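Local coordinates for malonyl CoA-acyl carrier protein transacylase (Mycobacterium tuberculosis, PDB 2QC3) that catalyses the transfer of the malonyl group from malonyl-CoA to holo-acyl carrier protein, a step of fatty acid biosynthesis, at residues P20-L24 / V291-L297; A67-H72 / E268-A272; Y99-I105 / A237-L241; L113-R117 / G205-A210. All blocks are in the same frame, centred on the assembly; numbering follows the deposited sequence.

Interaction 1: P20-L24 / V291-L297; sequences PWLQL and VKSPADL
P20 starts segment 20-24, its CA 6.3 Å from the CA of S293, and its carbonyl O lies 3.2 Å from CG of P294. W21 follows, CA 6.7 Å from the CA of P294, and makes the largest share of the contact. With chi1 m and chi2 near 99°, its indole has CG of P294 over one face, 3.8 Å from the centroid of the six-membered ring and 27° off its normal, a CH-pi contact of rigid proline with an electron-rich ring. At the ring edge W21 CH2 meets V291 CG1 at 3.6 Å and W21 CZ3 meets L297 CD1 at 3.7 Å. A water, 2.8 Å from W21 NE1 and 2.7 Å from K292 O, satisfies the indole nitrogen. W21 to L24 form a type I beta turn, L24 N to W21 O 3.1 Å, which brings L24 CD2 to 4.0 Å from P294 CB. In 291-297, P294 to D296 form a 3-10 turn, and K292 NZ is salt-bridged to D296 OD1 (3.2 Å). Two loops of the acyltransferase fold, before helix 27-37 and after edge strand 288-290 of the parallel sheet, thus meet beside helix 57-77, where W21 touches L70 and L297 touches L75.

Interaction 2: A67-H72 / E268-A272; sequences ATLLAH and EFPPA
F269 turns its ring against the helical segment 67-72: with chi1 m, its CD2 lies 3.7 Å from the carbonyl O of T68 and 4.0 Å from CB of A71, while the ring edge meets H72, F269 CE2 being 3.8 Å from H72 CA. A large flat ring fits here because A71 offers only a methyl. That same methyl receives the next residue, A71 CB to P270 CG at 3.8 Å. One turn earlier, A67 CB packs on P271 CD at 3.9 Å, so alanines spaced i and i+4 let the backbone of 268-272 come close; the CA atoms of T68 and P270 are 5.2 Å apart. This is helix-on-loop packing in the acyltransferase fold, at the C-terminal end of strand 263-268, which lies between strands 2-7 and 288-290 of the parallel sheet; the loop leads on to helix 275-282. F269 and P270 have polyproline-II-like backbones, phi/psi about -82/160° and -77/157°, and the P270-P271 peptide is cis. The P270 carbonyl faces T68, whose OG1, with chi1 m, donates to P270 O at 2.7 Å. I64 O within the helix is a second acceptor for this hydroxyl, so its single proton must be shared or alternate. The side chain of T68 lies about 11 Å from that of S92, the probable nucleophile, and T68 also packs on A97 and I101 of helix 94-101.

Interaction 3: Y99-I105 / A237-L241; sequences YAIAGVI and AMDTL
A Schellman motif closes helix 94-101, the helix that follows the probable nucleophile S92; side chains of the motif itself, Y99 and V104, and of I105 just after it pack on helix 234-243. V104 N bonds to Y99 O at 2.8 Å and G103 N to A100 O at 3.0 Å; G103, the C-prime residue, has phi 73°, a value easily reached without a side chain. Y99 reaches across with chi1 near -85°, and its hydroxyl donates to A237 O at 2.7 Å. That carbonyl also accepts L241 N at 2.9 Å, so the tyrosine is its second donor. The long ring bridges the gap, and its flank packs on apolar groups: Y99 CE2 is 3.6 Å from A237 CB and 3.8 Å from L241 CB. M238, m at all three chi angles, brings its sulfur to the ring edge in a Met-aromatic contact, SD 5.0 Å from the Y99 centroid. M238 SD lies 4.0 Å from both V104 CG1 and I105 CG2, flexible thioether against branched chains. The nearest CA atoms, V104 and A237, are 8.0 Å apart. L222 of strand 221-222 packs on Y99 and V104, while I105 and L241 touch helix 107-125 at A110 and L113.

Interaction 4: L113-R117 / G205-A210; sequences LAATR and GFAAAA. With ACY (acetic acid), chain B.
An arginine lays its aliphatic stem on a phenylalanine while its guanidinium reaches an acetate. R117, t at chi1 to chi3, sets CG over the face of the F206 ring (chi1 t, chi2 near 52°), 4.0 Å from the centroid and 24° off the normal, a CH-pi contact; R117 CB is 3.5 Å from F206 CE1. R117 NH1 donates to ACY O at 2.8 Å, R117 NH2 more weakly at 3.3 Å. The acetate, probably from the crystallisation liquor, is also bound by V93 N, beside the probable nucleophile S92. R117 NH1 is also hydrogen-bonded to Q61 OE1, and R117 touches H195, the other probable catalytic residue. In this acyltransferase fold the arginine is consistent with a malonyl carboxylate site, as in related malonyl transferases. Segments 113-117 and 205-210, of helices 107-125 and 203-211, run nearly antiparallel (167°), axes 9.3 Å apart. The nearest CA pairs are R117 with F206 (5.6 Å) and L113 with A209 (6.6 Å). T116 faces small groups, T116 CG2 being 3.8 Å from both G205 O and A209 CB. L113, chi1 t and chi2 p, sends CD1 to 3.7 Å from F206 CE1 and 3.9 Å from A209 CB, filling the groove between phenylalanine and alanine.

From the N terminus, the chain opens interaction 1 at 20-24, interaction 2 at 67-72, interaction 3 at 99-105 and interaction 4 at 113-117. They close in reverse order, at 205-210, 237-241, 268-272 and 291-297, so the four loops are fully nested and none cross. Interactions 1 and 2 adjoin: V291 N probably bonds to E268 O, linking neighbouring strands of the parallel sheet as they end. Interaction 2 meets interaction 3 where helix 57-77 packs on helix 94-101, and interaction 3 meets interaction 4 where helices 107-125 and 203-211 pack on helix 234-243. Interactions 1 and 4 lie about 28 Å apart between centres, at the two ends of this series.

Interaction 1: P20-L24 / V291-L297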
loop_
_atom_site.group_PDB
_atom_site.type_symbol
_atom_site.label_atom_id
_atom_site.label_comp_id
_atom_site.label_asym_id
_atom_site.label_seq_id
_atom_site.Cartn_x
_atom_site.Cartn_y
_atom_site.Cartn_z
ATOM N N PRO A 20 -20.212 0.700 -1.709
ATOM C CA PRO A 20 -20.509 2.133 -1.687
ATOM C C PRO A 20 -19.883 2.937 -2.821
ATOM O O PRO A 20 -20.209 4.108 -2.998
ATOM C CB PRO A 20 -20.002 2.558 -0.318
ATOM C CG PRO A 20 -18.820 1.650 -0.110
ATOM C CD PRO A 20 -19.349 0.321 -0.575
ATOM N N TRP A 21 -18.993 2.319 -3.592
ATOM C CA TRP A 21 -18.363 3.036 -4.694
ATOM C C TRP A 21 -18.947 2.689 -6.058
ATOM O O TRP A 21 -18.916 3.508 -6.976
ATOM C CB TRP A 21 -16.846 2.811 -4.693
ATOM C CG TRP A 21 -16.185 3.364 -3.465
ATOM C CD1 TRP A 21 -15.815 2.668 -2.353
ATOM C CD2 TRP A 21 -15.889 4.741 -3.194
ATOM N NE1 TRP A 21 -15.309 3.523 -1.403
ATOM C CE2 TRP A 21 -15.343 4.801 -1.893
ATOM C CE3 TRP A 21 -16.036 5.929 -3.923
ATOM C CZ2 TRP A 21 -14.941 6.008 -1.302
ATOM C CZ3 TRP A 21 -15.634 7.132 -3.334
ATOM C CH2 TRP A 21 -15.094 7.158 -2.035
ATOM N N LEU A 22 -19.497 1.486 -6.184
ATOM C CA LEU A 22 -20.087 1.055 -7.445
ATOM C C LEU A 22 -21.388 1.804 -7.734
ATOM O O LEU A 22 -22.058 1.543 -8.733
ATOM C CB LEU A 22 -20.352 -0.453 -7.423
ATOM C CG LEU A 22 -19.124 -1.364 -7.353
ATOM C CD1 LEU A 22 -19.566 -2.815 -7.341
ATOM C CD2 LEU A 22 -18.216 -1.095 -8.545
ATOM N N GLN A 23 -21.740 2.732 -6.852
ATOM C CA GLN A 23 -22.952 3.519 -7.025
ATOM C C GLN A 23 -22.649 4.752 -7.870
ATOM O O GLN A 23 -23.531 5.280 -8.547
ATOM C CB GLN A 23 -23.511 3.943 -5.663
ATOM C CG GLN A 23 -23.974 2.784 -4.786
ATOM C CD GLN A 23 -24.378 3.228 -3.387
ATOM O OE1 GLN A 23 -24.770 2.412 -2.553
ATOM N NE2 GLN A 23 -24.280 4.527 -3.126
ATOM N N LEU A 24 -21.399 5.205 -7.829
ATOM C CA LEU A 24 -20.986 6.380 -8.591
ATOM C C LEU A 24 -21.127 6.165 -10.092
ATOM O O LEU A 24 -21.089 5.033 -10.579
ATOM C CB LEU A 24 -19.531 6.749 -8.278
ATOM C CG LEU A 24 -19.209 7.343 -6.905
ATOM C CD1 LEU A 24 -17.703 7.461 -6.751
ATOM C CD2 LEU A 24 -19.886 8.696 -6.739
ATOM N N VAL A 291 -11.184 8.687 3.696
ATOM C CA VAL A 291 -12.191 8.473 2.669
ATOM C C VAL A 291 -12.691 7.036 2.649
ATOM O O VAL A 291 -11.983 6.122 2.229
ATOM C CB VAL A 291 -11.651 8.831 1.273
ATOM C CG1 VAL A 291 -12.727 8.591 0.219
ATOM C CG2 VAL A 291 -11.200 10.278 1.251
ATOM N N LYS A 292 -13.919 6.840 3.109
ATOM C CA LYS A 292 -14.513 5.514 3.125
ATOM C C LYS A 292 -15.854 5.523 2.413
ATOM O O LYS A 292 -16.497 4.486 2.284
ATOM C CB LYS A 292 -14.671 5.019 4.565
ATOM C CG LYS A 292 -14.923 6.116 5.587
ATOM C CD LYS A 292 -16.228 6.841 5.334
ATOM C CE LYS A 292 -16.487 7.877 6.413
ATOM N NZ LYS A 292 -17.819 8.525 6.254
ATOM N N SER A 293 -16.268 6.700 1.952
ATOM C CA SER A 293 -17.527 6.841 1.234
ATOM C C SER A 293 -17.536 8.063 0.324
ATOM O O SER A 293 -16.924 9.085 0.633
ATOM C CB SER A 293 -18.707 6.909 2.216
ATOM O OG SER A 293 -18.661 8.075 3.023
ATOM N N PRO A 294 -18.226 7.966 -0.823
ATOM C CA PRO A 294 -18.309 9.075 -1.777
ATOM C C PRO A 294 -18.781 10.361 -1.108
ATOM O O PRO A 294 -18.494 11.459 -1.582
ATOM C CB PRO A 294 -19.309 8.563 -2.807
ATOM C CG PRO A 294 -19.060 7.099 -2.799
ATOM C CD PRO A 294 -18.950 6.790 -1.333
ATOM N N ALA A 295 -19.507 10.213 -0.004
ATOM C CA ALA A 295 -20.026 11.357 0.736
ATOM C C ALA A 295 -18.905 12.099 1.452
ATOM O O ALA A 295 -19.158 12.985 2.268
ATOM C CB ALA A 295 -21.071 10.897 1.746
ATOM N N ASP A 296 -17.667 11.733 1.147
ATOM C CA ASP A 296 -16.514 12.371 1.764
ATOM C C ASP A 296 -15.714 13.148 0.731
ATOM O O ASP A 296 -14.991 14.082 1.070
ATOM C CB ASP A 296 -15.620 11.318 2.418
ATOM C CG ASP A 296 -16.296 10.622 3.579
ATOM O OD1 ASP A 296 -15.741 9.621 4.079
ATOM O OD2 ASP A 296 -17.380 11.080 3.998
ATOM N N LEU A 297 -15.854 12.770 -0.534
ATOM C CA LEU A 297 -15.122 13.434 -1.603
ATOM C C LEU A 297 -15.538 14.889 -1.808
ATOM O O LEU A 297 -15.104 15.540 -2.758
ATOM C CB LEU A 297 -15.278 12.645 -2.907
ATOM C CG LEU A 297 -14.759 11.203 -2.841
ATOM C CD1 LEU A 297 -14.790 10.578 -4.227
ATOM C CD2 LEU A 297 -13.337 11.191 -2.300
HETATM O O HOH W 1 -15.086 2.437 1.221
#

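Interaction 2: A67-H72 / E268-A272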
loop_
_atom_site.group_PDB
_atom_site.type_symbol
_atom_site.label_atom_id
_atom_site.label_comp_id
_atom_site.label_asym_id
_atom_site.label_seq_id
_atom_site.Cartn_x
_atom_site.Cartn_y
_atom_site.Cartn_z
ATOM N N ALA A 67 -10.229 -0.142 -5.347
ATOM C CA ALA A 67 -11.018 0.692 -4.446
ATOM C C ALA A 67 -10.402 2.085 -4.384
ATOM O O ALA A 67 -11.106 3.101 -4.449
ATOM C CB ALA A 67 -11.046 0.080 -3.056
ATOM N N THR A 68 -9.080 2.125 -4.265
ATOM C CA THR A 68 -8.374 3.393 -4.190
ATOM C C THR A 68 -8.572 4.271 -5.411
ATOM O O THR A 68 -8.860 5.464 -5.285
ATOM C CB THR A 68 -6.856 3.198 -3.962
ATOM O OG1 THR A 68 -6.645 2.685 -2.645
ATOM C CG2 THR A 68 -6.110 4.536 -4.090
ATOM N N LEU A 69 -8.429 3.678 -6.589
ATOM C CA LEU A 69 -8.563 4.435 -7.817
ATOM C C LEU A 69 -9.995 4.846 -8.148
ATOM O O LEU A 69 -10.203 5.866 -8.797
ATOM C CB LEU A 69 -7.908 3.665 -8.971
ATOM C CG LEU A 69 -6.425 3.371 -8.664
ATOM C CD1 LEU A 69 -5.741 2.727 -9.869
ATOM C CD2 LEU A 69 -5.714 4.676 -8.276
ATOM N N LEU A 70 -10.985 4.070 -7.719
ATOM C CA LEU A 70 -12.375 4.457 -7.977
ATOM C C LEU A 70 -12.591 5.809 -7.303
ATOM O O LEU A 70 -13.161 6.731 -7.894
ATOM C CB LEU A 70 -13.355 3.445 -7.382
ATOM C CG LEU A 70 -13.588 2.130 -8.122
ATOM C CD1 LEU A 70 -14.494 1.249 -7.283
ATOM C CD2 LEU A 70 -14.213 2.401 -9.488
ATOM N N ALA A 71 -12.111 5.917 -6.066
ATOM C CA ALA A 71 -12.232 7.140 -5.286
ATOM C C ALA A 71 -11.456 8.256 -5.963
ATOM O O ALA A 71 -11.937 9.387 -6.070
ATOM C CB ALA A 71 -11.703 6.913 -3.878
ATOM N N HIS A 72 -10.248 7.938 -6.413
ATOM C CA HIS A 72 -9.423 8.923 -7.091
ATOM C C HIS A 72 -10.077 9.354 -8.395
ATOM O O HIS A 72 -10.019 10.526 -8.772
ATOM C CB HIS A 72 -8.044 8.361 -7.412
ATOM C CG HIS A 72 -7.282 9.198 -8.390
ATOM N ND1 HIS A 72 -6.787 10.446 -8.073
ATOM C CD2 HIS A 72 -6.972 8.990 -9.691
ATOM C CE1 HIS A 72 -6.204 10.969 -9.137
ATOM N NE2 HIS A 72 -6.302 10.106 -10.133
ATOM N N GLU A 268 -6.497 10.129 3.231
ATOM C CA GLU A 268 -6.187 8.722 3.049
ATOM C C GLU A 268 -7.317 8.136 2.237
ATOM O O GLU A 268 -8.495 8.306 2.570
ATOM C CB GLU A 268 -6.059 7.991 4.393
ATOM C CG GLU A 268 -6.064 6.461 4.270
ATOM C CD GLU A 268 -5.557 5.742 5.516
ATOM O OE1 GLU A 268 -5.708 6.274 6.634
ATOM O OE2 GLU A 268 -5.012 4.630 5.375
ATOM N N PHE A 269 -6.950 7.469 1.152
ATOM C CA PHE A 269 -7.924 6.855 0.265
ATOM C C PHE A 269 -8.375 5.498 0.791
ATOM O O PHE A 269 -7.706 4.895 1.630
ATOM C CB PHE A 269 -7.318 6.693 -1.128
ATOM C CG PHE A 269 -7.193 7.974 -1.887
ATOM C CD1 PHE A 269 -6.289 8.947 -1.488
ATOM C CD2 PHE A 269 -7.993 8.217 -2.997
ATOM C CE1 PHE A 269 -6.183 10.141 -2.179
ATOM C CE2 PHE A 269 -7.894 9.413 -3.695
ATOM C CZ PHE A 269 -6.988 10.375 -3.286
ATOM N N PRO A 270 -9.540 5.016 0.330
ATOM C CA PRO A 270 -10.049 3.715 0.771
ATOM C C PRO A 270 -9.317 2.556 0.092
ATOM O O PRO A 270 -8.717 2.725 -0.964
ATOM C CB PRO A 270 -11.526 3.770 0.377
ATOM C CG PRO A 270 -11.515 4.643 -0.828
ATOM C CD PRO A 270 -10.585 5.759 -0.398
ATOM N N PRO A 271 -9.331 1.370 0.715
ATOM C CA PRO A 271 -9.998 1.136 1.998
ATOM C C PRO A 271 -9.165 1.742 3.125
ATOM O O PRO A 271 -8.132 1.200 3.504
ATOM C CB PRO A 271 -10.073 -0.385 2.071
ATOM C CG PRO A 271 -8.833 -0.814 1.335
ATOM C CD PRO A 271 -8.830 0.106 0.142
ATOM N N ALA A 272 -9.619 2.882 3.640
ATOM C CA ALA A 272 -8.929 3.586 4.714
ATOM C C ALA A 272 -8.372 2.619 5.751
ATOM O O ALA A 272 -9.064 1.703 6.200
ATOM C CB ALA A 272 -9.878 4.571 5.380
#

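Interaction 3: Y99-I105 / A237-L241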
loop_
_atom_site.group_PDB
_atom_site.type_symbol
_atom_site.label_atom_id
_atom_site.label_comp_id
_atom_site.label_asym_id
_atom_site.label_seq_id
_atom_site.Cartn_x
_atom_site.Cartn_y
_atom_site.Cartn_z
ATOM N N TYR A 99 1.073 5.610 -7.644
ATOM C CA TYR A 99 1.682 5.894 -8.938
ATOM C C TYR A 99 0.634 6.382 -9.927
ATOM O O TYR A 99 0.871 7.327 -10.680
ATOM C CB TYR A 99 2.374 4.643 -9.489
ATOM C CG TYR A 99 3.778 4.452 -8.984
ATOM C CD1 TYR A 99 4.113 4.763 -7.667
ATOM C CD2 TYR A 99 4.777 3.947 -9.819
ATOM C CE1 TYR A 99 5.397 4.578 -7.191
ATOM C CE2 TYR A 99 6.075 3.754 -9.349
ATOM C CZ TYR A 99 6.376 4.074 -8.037
ATOM O OH TYR A 99 7.650 3.898 -7.556
ATOM N N ALA A 100 -0.525 5.731 -9.928
ATOM C CA ALA A 100 -1.604 6.123 -10.823
ATOM C C ALA A 100 -2.126 7.498 -10.407
ATOM O O ALA A 100 -2.427 8.340 -11.250
ATOM C CB ALA A 100 -2.730 5.092 -10.777
ATOM N N ILE A 101 -2.230 7.729 -9.103
ATOM C CA ILE A 101 -2.710 9.015 -8.626
ATOM C C ILE A 101 -1.750 10.106 -9.094
ATOM O O ILE A 101 -2.179 11.161 -9.553
ATOM C CB ILE A 101 -2.841 9.018 -7.086
ATOM C CG1 ILE A 101 -4.042 8.152 -6.683
ATOM C CG2 ILE A 101 -3.001 10.452 -6.563
ATOM C CD1 ILE A 101 -4.125 7.838 -5.186
ATOM N N ALA A 102 -0.453 9.824 -9.007
ATOM C CA ALA A 102 0.575 10.773 -9.420
ATOM C C ALA A 102 0.815 10.789 -10.929
ATOM O O ALA A 102 1.781 11.394 -11.396
ATOM C CB ALA A 102 1.883 10.478 -8.686
ATOM N N GLY A 103 -0.049 10.108 -11.681
ATOM C CA GLY A 103 0.058 10.099 -13.130
ATOM C C GLY A 103 1.161 9.302 -13.806
ATOM O O GLY A 103 1.416 9.488 -14.996
ATOM N N VAL A 104 1.809 8.401 -13.079
ATOM C CA VAL A 104 2.876 7.611 -13.677
ATOM C C VAL A 104 2.317 6.494 -14.548
ATOM O O VAL A 104 2.888 6.165 -15.585
ATOM C CB VAL A 104 3.791 7.022 -12.587
ATOM C CG1 VAL A 104 4.811 6.071 -13.201
ATOM C CG2 VAL A 104 4.507 8.154 -11.868
ATOM N N ILE A 105 1.192 5.920 -14.126
ATOM C CA ILE A 105 0.557 4.832 -14.863
ATOM C C ILE A 105 -0.961 4.996 -14.899
ATOM O O ILE A 105 -1.548 5.605 -14.003
ATOM C CB ILE A 105 0.879 3.457 -14.220
ATOM C CG1 ILE A 105 0.490 3.471 -12.740
ATOM C CG2 ILE A 105 2.359 3.128 -14.387
ATOM C CD1 ILE A 105 0.777 2.159 -12.009
ATOM N N ALA A 237 10.817 5.722 -11.018
ATOM C CA ALA A 237 9.662 5.264 -10.255
ATOM C C ALA A 237 9.368 3.780 -10.490
ATOM O O ALA A 237 9.188 3.020 -9.538
ATOM C CB ALA A 237 8.438 6.092 -10.620
ATOM N N MET A 238 9.326 3.359 -11.751
ATOM C CA MET A 238 9.021 1.959 -12.039
ATOM C C MET A 238 10.102 1.000 -11.559
ATOM O O MET A 238 9.788 -0.050 -10.997
ATOM C CB MET A 238 8.759 1.761 -13.535
ATOM C CG MET A 238 7.557 2.542 -14.042
ATOM S SD MET A 238 6.067 2.279 -13.039
ATOM C CE MET A 238 5.570 0.628 -13.610
ATOM N N ASP A 239 11.366 1.358 -11.772
ATOM C CA ASP A 239 12.471 0.511 -11.328
ATOM C C ASP A 239 12.409 0.343 -9.812
ATOM O O ASP A 239 12.634 -0.741 -9.285
ATOM C CB ASP A 239 13.824 1.127 -11.716
ATOM C CG ASP A 239 14.099 1.044 -13.207
ATOM O OD1 ASP A 239 13.414 0.261 -13.896
ATOM O OD2 ASP A 239 15.009 1.752 -13.689
ATOM N N THR A 240 12.102 1.429 -9.115
ATOM C CA THR A 240 12.005 1.386 -7.666
ATOM C C THR A 240 10.809 0.550 -7.225
ATOM O O THR A 240 10.899 -0.202 -6.251
ATOM C CB THR A 240 11.896 2.805 -7.089
ATOM O OG1 THR A 240 13.106 3.513 -7.378
ATOM C CG2 THR A 240 11.675 2.771 -5.582
ATOM N N LEU A 241 9.696 0.682 -7.943
ATOM C CA LEU A 241 8.489 -0.082 -7.632
ATOM C C LEU A 241 8.761 -1.584 -7.737
ATOM O O LEU A 241 8.380 -2.356 -6.860
ATOM C CB LEU A 241 7.351 0.306 -8.585
ATOM C CG LEU A 241 6.076 -0.552 -8.538
ATOM C CD1 LEU A 241 5.465 -0.514 -7.155
ATOM C CD2 LEU A 241 5.084 -0.057 -9.560
#

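Interaction 4: L113-R117 / G205-A210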
loop_
_atom_site.group_PDB
_atom_site.type_symbol
_atom_site.label_atom_id
_atom_site.label_comp_id
_atom_site.label_asym_id
_atom_site.label_seq_id
_atom_site.Cartn_x
_atom_site.Cartn_y
_atom_site.Cartn_z
ATOM N N LEU A 113 -1.449 -4.461 -12.985
ATOM C CA LEU A 113 -0.093 -4.611 -12.468
ATOM C C LEU A 113 -0.182 -5.102 -11.029
ATOM O O LEU A 113 0.627 -5.905 -10.566
ATOM C CB LEU A 113 0.648 -3.272 -12.508
ATOM C CG LEU A 113 2.084 -3.326 -11.975
ATOM C CD1 LEU A 113 2.908 -4.280 -12.847
ATOM C CD2 LEU A 113 2.691 -1.925 -11.965
ATOM N N ALA A 114 -1.179 -4.599 -10.320
ATOM C CA ALA A 114 -1.392 -5.000 -8.951
ATOM C C ALA A 114 -1.799 -6.492 -8.923
ATOM O O ALA A 114 -1.341 -7.258 -8.071
ATOM C CB ALA A 114 -2.477 -4.110 -8.328
ATOM N N ALA A 115 -2.647 -6.907 -9.858
ATOM C CA ALA A 115 -3.079 -8.301 -9.923
ATOM C C ALA A 115 -1.883 -9.224 -10.188
ATOM O O ALA A 115 -1.817 -10.339 -9.669
ATOM C CB ALA A 115 -4.130 -8.473 -11.016
ATOM N N THR A 116 -0.941 -8.758 -11.001
ATOM C CA THR A 116 0.253 -9.541 -11.304
ATOM C C THR A 116 1.121 -9.639 -10.054
ATOM O O THR A 116 1.665 -10.699 -9.741
ATOM C CB THR A 116 1.083 -8.892 -12.419
ATOM O OG1 THR A 116 0.349 -8.937 -13.642
ATOM C CG2 THR A 116 2.400 -9.629 -12.606
ATOM N N ARG A 117 1.246 -8.518 -9.351
ATOM C CA ARG A 117 2.040 -8.457 -8.132
ATOM C C ARG A 117 1.482 -9.462 -7.128
ATOM O O ARG A 117 2.229 -10.132 -6.425
ATOM C CB ARG A 117 1.988 -7.033 -7.548
ATOM C CG ARG A 117 2.965 -6.759 -6.405
ATOM C CD ARG A 117 2.930 -5.272 -6.038
ATOM N NE ARG A 117 3.960 -4.880 -5.079
ATOM C CZ ARG A 117 3.925 -5.145 -3.777
ATOM N NH1 ARG A 117 2.909 -5.812 -3.253
ATOM N NH2 ARG A 117 4.909 -4.733 -2.994
ATOM N N GLY A 205 8.166 -12.114 -12.958
ATOM C CA GLY A 205 6.852 -11.826 -13.488
ATOM C C GLY A 205 6.446 -10.387 -13.255
ATOM O O GLY A 205 5.908 -9.732 -14.151
ATOM N N PHE A 206 6.702 -9.885 -12.051
ATOM C CA PHE A 206 6.347 -8.512 -11.729
ATOM C C PHE A 206 7.171 -7.546 -12.576
ATOM O O PHE A 206 6.649 -6.568 -13.109
ATOM C CB PHE A 206 6.578 -8.243 -10.236
ATOM C CG PHE A 206 6.040 -6.920 -9.768
ATOM C CD1 PHE A 206 4.716 -6.564 -10.021
ATOM C CD2 PHE A 206 6.851 -6.032 -9.070
ATOM C CE1 PHE A 206 4.206 -5.336 -9.582
ATOM C CE2 PHE A 206 6.351 -4.802 -8.628
ATOM C CZ PHE A 206 5.022 -4.457 -8.888
ATOM N N ALA A 207 8.460 -7.833 -12.706
ATOM C CA ALA A 207 9.355 -6.985 -13.486
ATOM C C ALA A 207 8.957 -6.953 -14.961
ATOM O O ALA A 207 8.964 -5.895 -15.585
ATOM C CB ALA A 207 10.801 -7.467 -13.334
ATOM N N ALA A 208 8.601 -8.109 -15.513
ATOM C CA ALA A 208 8.206 -8.188 -16.920
ATOM C C ALA A 208 6.920 -7.410 -17.169
ATOM O O ALA A 208 6.804 -6.681 -18.153
ATOM C CB ALA A 208 8.030 -9.641 -17.336
ATOM N N ALA A 209 5.951 -7.567 -16.273
ATOM C CA ALA A 209 4.682 -6.860 -16.411
ATOM C C ALA A 209 4.908 -5.345 -16.404
ATOM O O ALA A 209 4.385 -4.625 -17.255
ATOM C CB ALA A 209 3.734 -7.257 -15.277
ATOM N N ALA A 210 5.688 -4.867 -15.440
ATOM C CA ALA A 210 5.972 -3.436 -15.330
ATOM C C ALA A 210 6.682 -2.865 -16.564
ATOM O O ALA A 210 6.352 -1.775 -17.021
ATOM C CB ALA A 210 6.809 -3.166 -14.081
HETATM C C ACY B . 2.058 -5.591 0.249
HETATM O O ACY B . 3.033 -5.747 -0.464
HETATM O OXT ACY B . 1.027 -4.829 -0.160
HETATM C CH3 ACY B . 1.992 -6.246 1.601
#